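Local coordinates for cytoplasmic export protein 1 (PDB 3VWA) that binds tRNA as part of the nuclear tRNA export machinery and may hand aminoacylated tRNAs from the export receptors at the nuclear pore to the translation machinery, at residues L321-S333 and D354-L368. Sequence-based numbering, arbitrary orientation.
Sequences LVPFLAIVLDLTS and DRQVRFLLLIYLPKL
L329 lies across one face of the Y364 ring: its CB sits 3.6 Å from the ring centroid and just 5° off the normal, a CH-pi contact over the middle of the face. From there the side chain forks. CD1 slides past the ring's CD2 and meets L360 CG at 3.7 Å, the two leucines reaching toward each other tip to tip, while CD2 meets L368 CD2, the side chains crossing at about a right angle. L360 drops as a knob into the hole formed by V322, L325, A326 and L329, its CG trans to the backbone N (chi1 174°), which sends the branch across the gap; its CD2 comes 3.6 Å from V322 O and 4.0 Å from L325 CB. The axes of the two segments come within 9.6 Å at their closest, nearly parallel at 15°, and helix 342-351 intervenes in sequence, its L345 and F342 touching L325 and L368. This is the side-by-side helix stacking of an alpha-solenoid, consistent with the protein's HEAT-repeat architecture and, here, just ahead of the first HEAT repeat, residues 381-419. Toward the start of both helices V322 lays CG2 over the first turn of the other, 3.6 Å from V357 N, while V357 CG1 turns to L325 CD1. At the far end of the tyrosine, Y364 OH stands 3.7 Å from D330 CB. A water bridges this hydroxyl to the carboxylate, donating to D330 OD2; OD1 is held by R273 and Y269. A leucine in place of Y364 would probably leave L329 CB without its aromatic face and the water without its phenolic partner. Farther along, S333 OG brushes the aliphatic chain of K367 at CD, 3.6 Å away.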
# COMPACT_ATOMS: atom_id res chain seq x y z
N LEU A 321 -6.18 19.08 -2.17
CA LEU A 321 -6.97 17.96 -1.62
C LEU A 321 -7.13 16.79 -2.57
O LEU A 321 -6.81 15.68 -2.23
CB LEU A 321 -8.34 18.44 -1.19
CG LEU A 321 -8.28 19.38 0.02
CD1 LEU A 321 -9.62 20.11 0.08
CD2 LEU A 321 -8.01 18.58 1.27
N VAL A 322 -7.65 17.05 -3.76
CA VAL A 322 -7.78 16.05 -4.83
C VAL A 322 -6.44 15.43 -5.24
O VAL A 322 -6.31 14.22 -5.25
CB VAL A 322 -8.60 16.64 -6.03
CG1 VAL A 322 -8.67 15.70 -7.23
CG2 VAL A 322 -10.01 16.93 -5.55
N PRO A 323 -5.41 16.25 -5.55
CA PRO A 323 -4.17 15.55 -6.00
C PRO A 323 -3.50 14.69 -4.94
O PRO A 323 -3.12 13.58 -5.25
CB PRO A 323 -3.23 16.68 -6.47
CG PRO A 323 -4.06 17.93 -6.46
CD PRO A 323 -5.31 17.71 -5.64
N PHE A 324 -3.37 15.19 -3.70
CA PHE A 324 -2.73 14.45 -2.64
C PHE A 324 -3.54 13.19 -2.30
O PHE A 324 -2.97 12.14 -2.07
CB PHE A 324 -2.60 15.29 -1.31
CG PHE A 324 -1.62 16.46 -1.38
CD1 PHE A 324 -0.96 16.81 -2.57
CD2 PHE A 324 -1.42 17.28 -0.25
CE1 PHE A 324 -0.05 17.89 -2.63
CE2 PHE A 324 -0.54 18.36 -0.29
CZ PHE A 324 0.14 18.68 -1.49
N LEU A 325 -4.86 13.31 -2.26
CA LEU A 325 -5.69 12.14 -1.84
C LEU A 325 -5.58 11.10 -2.96
O LEU A 325 -5.64 9.88 -2.69
CB LEU A 325 -7.13 12.58 -1.72
CG LEU A 325 -8.03 12.37 -0.52
CD1 LEU A 325 -9.48 12.64 -0.92
CD2 LEU A 325 -7.93 10.98 0.12
N ALA A 326 -5.42 11.56 -4.20
CA ALA A 326 -5.26 10.63 -5.36
C ALA A 326 -3.99 9.80 -5.19
O ALA A 326 -3.99 8.56 -5.39
CB ALA A 326 -5.28 11.39 -6.72
N ILE A 327 -2.94 10.43 -4.71
CA ILE A 327 -1.70 9.73 -4.45
C ILE A 327 -1.91 8.71 -3.36
O ILE A 327 -1.38 7.59 -3.43
CB ILE A 327 -0.63 10.72 -3.98
CG1 ILE A 327 -0.62 11.96 -4.88
CG2 ILE A 327 0.72 10.10 -3.83
CD1 ILE A 327 0.02 11.77 -6.22
N VAL A 328 -2.61 9.10 -2.31
CA VAL A 328 -2.69 8.22 -1.17
C VAL A 328 -3.53 6.99 -1.59
O VAL A 328 -3.17 5.85 -1.29
CB VAL A 328 -3.28 8.97 0.05
CG1 VAL A 328 -4.00 8.02 0.97
CG2 VAL A 328 -2.20 9.68 0.82
N LEU A 329 -4.64 7.24 -2.28
CA LEU A 329 -5.58 6.16 -2.67
C LEU A 329 -4.93 5.22 -3.64
O LEU A 329 -5.11 4.01 -3.51
CB LEU A 329 -6.87 6.68 -3.34
CG LEU A 329 -7.83 7.47 -2.48
CD1 LEU A 329 -8.83 8.22 -3.38
CD2 LEU A 329 -8.48 6.50 -1.50
N ASP A 330 -4.20 5.78 -4.59
CA ASP A 330 -3.34 5.00 -5.50
C ASP A 330 -2.30 4.18 -4.77
O ASP A 330 -2.24 2.98 -4.91
CB ASP A 330 -2.63 5.89 -6.55
CG ASP A 330 -1.74 5.06 -7.53
OD1 ASP A 330 -0.78 5.62 -8.09
OD2 ASP A 330 -2.02 3.86 -7.78
N LEU A 331 -1.46 4.82 -3.97
CA LEU A 331 -0.31 4.09 -3.43
C LEU A 331 -0.70 3.08 -2.35
O LEU A 331 -0.01 2.08 -2.19
CB LEU A 331 0.76 5.04 -2.92
CG LEU A 331 1.47 5.87 -4.00
CD1 LEU A 331 2.45 6.76 -3.29
CD2 LEU A 331 2.17 4.99 -5.04
N THR A 332 -1.74 3.40 -1.57
CA THR A 332 -2.22 2.51 -0.49
C THR A 332 -2.75 1.26 -1.16
O THR A 332 -2.40 0.15 -0.77
CB THR A 332 -3.35 3.10 0.41
OG1 THR A 332 -4.34 3.75 -0.38
CG2 THR A 332 -2.81 4.12 1.44
N SER A 333 -3.55 1.44 -2.20
CA SER A 333 -4.09 0.31 -2.94
C SER A 333 -2.96 -0.51 -3.56
O SER A 333 -2.93 -1.72 -3.40
CB SER A 333 -5.06 0.76 -4.02
OG SER A 333 -5.32 -0.31 -4.94
N ASP A 354 -16.68 19.14 -1.19
CA ASP A 354 -16.07 19.27 -2.52
C ASP A 354 -16.43 18.16 -3.53
O ASP A 354 -16.20 16.99 -3.29
CB ASP A 354 -14.55 19.38 -2.43
CG ASP A 354 -13.99 20.07 -3.64
OD1 ASP A 354 -13.27 19.45 -4.44
OD2 ASP A 354 -14.33 21.25 -3.82
N ARG A 355 -16.95 18.57 -4.67
CA ARG A 355 -17.43 17.70 -5.75
C ARG A 355 -16.31 16.89 -6.38
O ARG A 355 -16.46 15.72 -6.68
CB ARG A 355 -18.00 18.62 -6.82
CG ARG A 355 -19.03 18.03 -7.74
CD ARG A 355 -20.36 18.47 -7.17
NE ARG A 355 -20.84 19.71 -7.74
CZ ARG A 355 -21.79 20.47 -7.21
NH1 ARG A 355 -22.14 21.60 -7.83
NH2 ARG A 355 -22.38 20.14 -6.06
N GLN A 356 -15.17 17.53 -6.62
CA GLN A 356 -14.04 16.88 -7.23
C GLN A 356 -13.40 15.80 -6.32
O GLN A 356 -12.81 14.82 -6.79
CB GLN A 356 -13.04 17.97 -7.66
CG GLN A 356 -13.57 18.85 -8.80
CD GLN A 356 -14.28 18.06 -9.92
OE1 GLN A 356 -13.74 17.07 -10.47
NE2 GLN A 356 -15.48 18.51 -10.29
N VAL A 357 -13.49 16.02 -5.02
CA VAL A 357 -13.12 15.03 -4.05
C VAL A 357 -14.02 13.79 -4.19
O VAL A 357 -13.54 12.67 -4.28
CB VAL A 357 -13.20 15.57 -2.60
CG1 VAL A 357 -13.09 14.44 -1.60
CG2 VAL A 357 -12.09 16.59 -2.32
N ARG A 358 -15.32 14.03 -4.12
CA ARG A 358 -16.32 12.99 -4.18
C ARG A 358 -16.21 12.18 -5.50
O ARG A 358 -16.27 10.96 -5.46
CB ARG A 358 -17.72 13.59 -4.01
CG ARG A 358 -18.82 12.55 -4.16
CD ARG A 358 -18.78 11.50 -3.05
NE ARG A 358 -19.10 12.08 -1.73
CZ ARG A 358 -20.34 12.34 -1.27
NH1 ARG A 358 -20.50 12.82 -0.02
NH2 ARG A 358 -21.41 12.08 -2.03
N PHE A 359 -16.01 12.83 -6.65
CA PHE A 359 -15.74 12.03 -7.88
C PHE A 359 -14.52 11.09 -7.65
O PHE A 359 -14.48 9.92 -8.07
CB PHE A 359 -15.42 12.96 -9.06
CG PHE A 359 -16.63 13.60 -9.72
CD1 PHE A 359 -17.61 12.82 -10.37
CD2 PHE A 359 -16.76 15.00 -9.76
CE1 PHE A 359 -18.69 13.43 -11.02
CE2 PHE A 359 -17.86 15.60 -10.37
CZ PHE A 359 -18.82 14.82 -11.02
N LEU A 360 -13.48 11.62 -6.98
CA LEU A 360 -12.29 10.80 -6.79
C LEU A 360 -12.62 9.56 -5.91
O LEU A 360 -12.15 8.44 -6.22
CB LEU A 360 -11.15 11.61 -6.20
CG LEU A 360 -9.91 10.82 -5.82
CD1 LEU A 360 -9.19 10.02 -6.95
CD2 LEU A 360 -8.99 11.81 -5.14
N LEU A 361 -13.42 9.79 -4.85
CA LEU A 361 -13.76 8.76 -3.89
C LEU A 361 -14.68 7.71 -4.54
O LEU A 361 -14.60 6.52 -4.25
CB LEU A 361 -14.54 9.37 -2.72
CG LEU A 361 -13.80 10.28 -1.74
CD1 LEU A 361 -14.78 11.01 -0.82
CD2 LEU A 361 -12.80 9.44 -0.94
N LEU A 362 -15.58 8.18 -5.40
CA LEU A 362 -16.46 7.25 -6.07
C LEU A 362 -15.65 6.27 -6.89
O LEU A 362 -15.95 5.09 -6.84
CB LEU A 362 -17.54 7.98 -6.91
CG LEU A 362 -18.59 8.78 -6.19
CD1 LEU A 362 -19.44 9.51 -7.23
CD2 LEU A 362 -19.52 8.01 -5.27
N ILE A 363 -14.63 6.76 -7.61
CA ILE A 363 -13.66 5.91 -8.33
C ILE A 363 -12.96 4.86 -7.49
O ILE A 363 -12.74 3.77 -8.00
CB ILE A 363 -12.59 6.74 -9.09
CG1 ILE A 363 -13.23 7.44 -10.28
CG2 ILE A 363 -11.45 5.89 -9.62
CD1 ILE A 363 -12.66 8.81 -10.60
N TYR A 364 -12.62 5.16 -6.23
CA TYR A 364 -11.89 4.21 -5.41
C TYR A 364 -12.77 3.42 -4.41
O TYR A 364 -12.23 2.62 -3.68
CB TYR A 364 -10.73 4.89 -4.66
CG TYR A 364 -9.46 5.07 -5.51
CD1 TYR A 364 -8.44 4.10 -5.53
CD2 TYR A 364 -9.30 6.21 -6.27
CE1 TYR A 364 -7.30 4.26 -6.34
CE2 TYR A 364 -8.15 6.42 -7.04
CZ TYR A 364 -7.17 5.45 -7.08
OH TYR A 364 -6.09 5.71 -7.90
N LEU A 365 -14.10 3.64 -4.37
CA LEU A 365 -14.98 3.05 -3.33
C LEU A 365 -14.96 1.53 -3.31
O LEU A 365 -14.80 0.96 -2.25
CB LEU A 365 -16.45 3.51 -3.45
CG LEU A 365 -17.09 4.19 -2.22
CD1 LEU A 365 -18.58 4.38 -2.44
CD2 LEU A 365 -16.81 3.58 -0.84
N PRO A 366 -15.13 0.87 -4.48
CA PRO A 366 -15.04 -0.61 -4.53
C PRO A 366 -13.72 -1.11 -3.95
O PRO A 366 -13.71 -2.04 -3.19
CB PRO A 366 -15.16 -0.94 -6.04
CG PRO A 366 -15.65 0.32 -6.70
CD PRO A 366 -15.22 1.46 -5.83
N LYS A 367 -12.63 -0.43 -4.22
CA LYS A 367 -11.37 -0.78 -3.59
C LYS A 367 -11.29 -0.36 -2.14
O LYS A 367 -10.42 -0.83 -1.47
CB LYS A 367 -10.20 -0.13 -4.34
CG LYS A 367 -10.08 -0.53 -5.78
CD LYS A 367 -8.64 -0.83 -6.10
CE LYS A 367 -8.48 -1.19 -7.56
NZ LYS A 367 -8.24 0.08 -8.31
N LEU A 368 -12.13 0.56 -1.65
CA LEU A 368 -12.02 0.93 -0.23
C LEU A 368 -12.75 -0.06 0.68
O LEU A 368 -12.61 -0.02 1.89
CB LEU A 368 -12.46 2.37 0.01
CG LEU A 368 -11.61 3.48 -0.64
CD1 LEU A 368 -12.39 4.77 -0.81
CD2 LEU A 368 -10.32 3.70 0.15
O HOH W 1 -4.88 3.25 -8.57